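Superantigen-like protein (Staphylococcus aureus, PDB 4O1N) probably acts as a secreted virulence protease that cleaves host collagens and cytokines, built on the two-domain fold of the staphylococcal superantigen-like toxins. Local coordinates at residues K106-Q111 with S138-S143. Sequence-based numbering, arbitrary orientation.
Sequences KSNSVQ and SKEDIS
Asn108 OD1 accepts the backbone N-H of Glu140 at 2.8 Å, nearly straight at 174°, as the Asn108 amide docks on the 138-140 backbone. From the other corner of the amide, Asn108 ND2 gives a hydrogen to Ser138 O (3.0 Å), which lies close to the amide plane. These two bonds fix which way round the amide sits. Here the loop leaving strand 98-106 of the OB-fold domain meets the lead-in to strand 141-143, just ahead of helix 144-159 in the beta-grasp domain. Glu140 returns the grip: extended beyond CG, it stacks its carboxylate on the Asn108 amide, the planes 6° apart. Glu140 OE2 takes the Val110 N-H through its syn lone pair at 3.2 Å, and Ser109 N approaches Glu140 OE1 from above the carboxylate plane (3.1 Å). At the start of strand 141-143, Asp141 OD2 accepts Lys106 N at 3.1 Å through the anti lone pair. Lys74 forms a salt bridge to that same oxygen, while Ser197 OG bonds OD1. Bends at chi3 and chi4 bring Lys139 NZ to Asp141 O, 2.7 Å away, and the ammonium is also held by the carboxylate of Asp84 and the hydroxyl of Thr105.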
ATOM      1  N   LYS A 106      10.895   5.586  -0.931  1.00 30.18           N
ATOM      2  CA  LYS A 106      11.769   6.710  -0.693  1.00 31.69           C
ATOM      3  C   LYS A 106      10.896   7.829  -0.216  1.00 31.60           C
ATOM      4  O   LYS A 106       9.823   8.053  -0.786  1.00 28.75           O
ATOM      5  CB  LYS A 106      12.480   7.146  -1.964  1.00 35.02           C
ATOM      6  CG  LYS A 106      13.371   6.096  -2.568  1.00 40.00           C
ATOM      7  CD  LYS A 106      14.377   6.750  -3.513  1.00 49.07           C
ATOM      8  CE  LYS A 106      15.221   5.735  -4.309  1.00 54.50           C
ATOM      9  NZ  LYS A 106      14.785   5.690  -5.746  1.00 55.59           N
ATOM     10  N   SER A 107      11.379   8.515   0.818  1.00 31.61           N
ATOM     11  CA  SER A 107      10.788   9.735   1.322  1.00 32.53           C
ATOM     12  C   SER A 107      10.746  10.795   0.250  1.00 31.11           C
ATOM     13  O   SER A 107      11.436  10.717  -0.758  1.00 30.26           O
ATOM     14  CB  SER A 107      11.606  10.266   2.516  1.00 34.41           C
ATOM     15  OG  SER A 107      11.453   9.430   3.656  1.00 38.04           O
ATOM     16  N   ASN A 108       9.918  11.792   0.472  1.00 33.15           N
ATOM     17  CA  ASN A 108       9.847  12.901  -0.463  1.00 37.64           C
ATOM     18  C   ASN A 108      11.202  13.606  -0.503  1.00 37.74           C
ATOM     19  O   ASN A 108      11.848  13.849   0.516  1.00 38.48           O
ATOM     20  CB  ASN A 108       8.718  13.882  -0.101  1.00 38.74           C
ATOM     21  CG  ASN A 108       7.339  13.381  -0.508  1.00 37.99           C
ATOM     22  OD1 ASN A 108       7.193  12.328  -1.138  1.00 37.39           O
ATOM     23  ND2 ASN A 108       6.321  14.140  -0.138  1.00 35.78           N
ATOM     24  N   SER A 109      11.626  13.886  -1.714  1.00 37.92           N
ATOM     25  CA  SER A 109      12.823  14.619  -1.957  1.00 39.85           C
ATOM     26  C   SER A 109      12.626  16.136  -1.787  1.00 41.18           C
ATOM     27  O   SER A 109      13.579  16.842  -1.524  1.00 42.20           O
ATOM     28  CB  SER A 109      13.349  14.214  -3.327  1.00 40.03           C
ATOM     29  OG  SER A 109      14.489  14.959  -3.668  1.00 43.58           O
ATOM     30  N   VAL A 110      11.401  16.637  -1.860  1.00 42.99           N
ATOM     31  CA  VAL A 110      11.111  18.001  -1.336  1.00 44.86           C
ATOM     32  C   VAL A 110      10.478  17.899   0.066  1.00 40.67           C
ATOM     33  O   VAL A 110       9.333  17.439   0.224  1.00 37.44           O
ATOM     34  CB  VAL A 110      10.286  18.899  -2.328  1.00 47.58           C
ATOM     35  CG1 VAL A 110       9.440  18.084  -3.297  1.00 50.22           C
ATOM     36  CG2 VAL A 110       9.414  19.939  -1.608  1.00 46.78           C
ATOM     37  N   GLN A 111      11.245  18.305   1.077  1.00 39.43           N
ATOM     38  CA  GLN A 111      10.821  18.150   2.477  1.00 39.23           C
ATOM     39  C   GLN A 111      10.222  19.405   3.064  1.00 37.93           C
ATOM     40  O   GLN A 111       9.532  19.340   4.061  1.00 38.42           O
ATOM     41  CB  GLN A 111      11.993  17.710   3.379  1.00 39.68           C
ATOM     42  CG  GLN A 111      12.216  16.198   3.432  1.00 44.88           C
ATOM     43  CD  GLN A 111      10.960  15.378   3.823  1.00 45.62           C
ATOM     44  OE1 GLN A 111      10.609  14.368   3.185  1.00 39.49           O
ATOM     45  NE2 GLN A 111      10.291  15.820   4.885  1.00 48.05           N
ATOM     46  N   SER A 138       0.164  12.610  -1.117  1.00 42.90           N
ATOM     47  CA  SER A 138       1.192  13.501  -0.613  1.00 43.38           C
ATOM     48  C   SER A 138       2.549  12.987  -1.002  1.00 42.94           C
ATOM     49  O   SER A 138       3.494  13.730  -0.906  1.00 49.51           O
ATOM     50  CB  SER A 138       1.091  13.635   0.919  1.00 44.31           C
ATOM     51  OG  SER A 138       1.379  12.402   1.569  1.00 48.84           O
ATOM     52  N   LYS A 139       2.643  11.723  -1.438  1.00 39.73           N
ATOM     53  CA  LYS A 139       3.924  11.020  -1.560  1.00 33.51           C
ATOM     54  C   LYS A 139       4.402  10.903  -3.009  1.00 34.46           C
ATOM     55  O   LYS A 139       3.648  10.497  -3.905  1.00 31.18           O
ATOM     56  CB  LYS A 139       3.855   9.626  -0.911  1.00 30.91           C
ATOM     57  CG  LYS A 139       4.097   9.628   0.592  1.00 29.16           C
ATOM     58  CD  LYS A 139       3.934   8.261   1.259  1.00 30.08           C
ATOM     59  CE  LYS A 139       4.710   7.108   0.588  1.00 29.18           C
ATOM     60  NZ  LYS A 139       6.175   7.327   0.456  1.00 28.14           N
ATOM     61  N   GLU A 140       5.677  11.251  -3.214  1.00 35.13           N
ATOM     62  CA  GLU A 140       6.315  11.180  -4.509  1.00 35.70           C
ATOM     63  C   GLU A 140       6.429   9.750  -4.952  1.00 34.24           C
ATOM     64  O   GLU A 140       6.146   9.447  -6.099  1.00 37.42           O
ATOM     65  CB  GLU A 140       7.710  11.824  -4.467  1.00 41.05           C
ATOM     66  CG  GLU A 140       7.699  13.344  -4.301  1.00 43.64           C
ATOM     67  CD  GLU A 140       9.061  13.940  -3.957  1.00 47.99           C
ATOM     68  OE1 GLU A 140      10.127  13.367  -4.354  1.00 41.42           O
ATOM     69  OE2 GLU A 140       9.040  15.004  -3.277  1.00 51.27           O
ATOM     70  N   ASP A 141       6.885   8.880  -4.046  1.00 32.09           N
ATOM     71  CA  ASP A 141       7.095   7.445  -4.317  1.00 27.88           C
ATOM     72  C   ASP A 141       6.130   6.658  -3.420  1.00 26.98           C
ATOM     73  O   ASP A 141       6.264   6.677  -2.196  1.00 26.32           O
ATOM     74  CB  ASP A 141       8.536   7.075  -4.013  1.00 28.38           C
ATOM     75  CG  ASP A 141       8.891   5.645  -4.424  1.00 29.14           C
ATOM     76  OD1 ASP A 141       8.473   5.209  -5.516  1.00 29.45           O
ATOM     77  OD2 ASP A 141       9.611   4.966  -3.666  1.00 26.56           O
ATOM     78  N   ILE A 142       5.125   6.018  -4.012  1.00 24.39           N
ATOM     79  CA  ILE A 142       4.059   5.451  -3.225  1.00 23.69           C
ATOM     80  C   ILE A 142       3.842   4.031  -3.656  1.00 23.86           C
ATOM     81  O   ILE A 142       3.892   3.699  -4.852  1.00 24.54           O
ATOM     82  CB  ILE A 142       2.750   6.253  -3.362  1.00 26.41           C
ATOM     83  CG1 ILE A 142       1.668   5.686  -2.460  1.00 26.76           C
ATOM     84  CG2 ILE A 142       2.228   6.239  -4.802  1.00 27.13           C
ATOM     85  CD1 ILE A 142       0.498   6.622  -2.254  1.00 27.39           C
ATOM     86  N   SER A 143       3.579   3.191  -2.668  1.00 23.03           N
ATOM     87  CA  SER A 143       3.597   1.761  -2.854  1.00 22.34           C
ATOM     88  C   SER A 143       2.216   1.211  -3.170  1.00 22.12           C
ATOM     89  O   SER A 143       1.191   1.758  -2.730  1.00 21.05           O
ATOM     90  CB  SER A 143       4.159   1.075  -1.608  1.00 21.56           C
ATOM     91  OG  SER A 143       3.231   1.093  -0.566  1.00 20.94           O
TER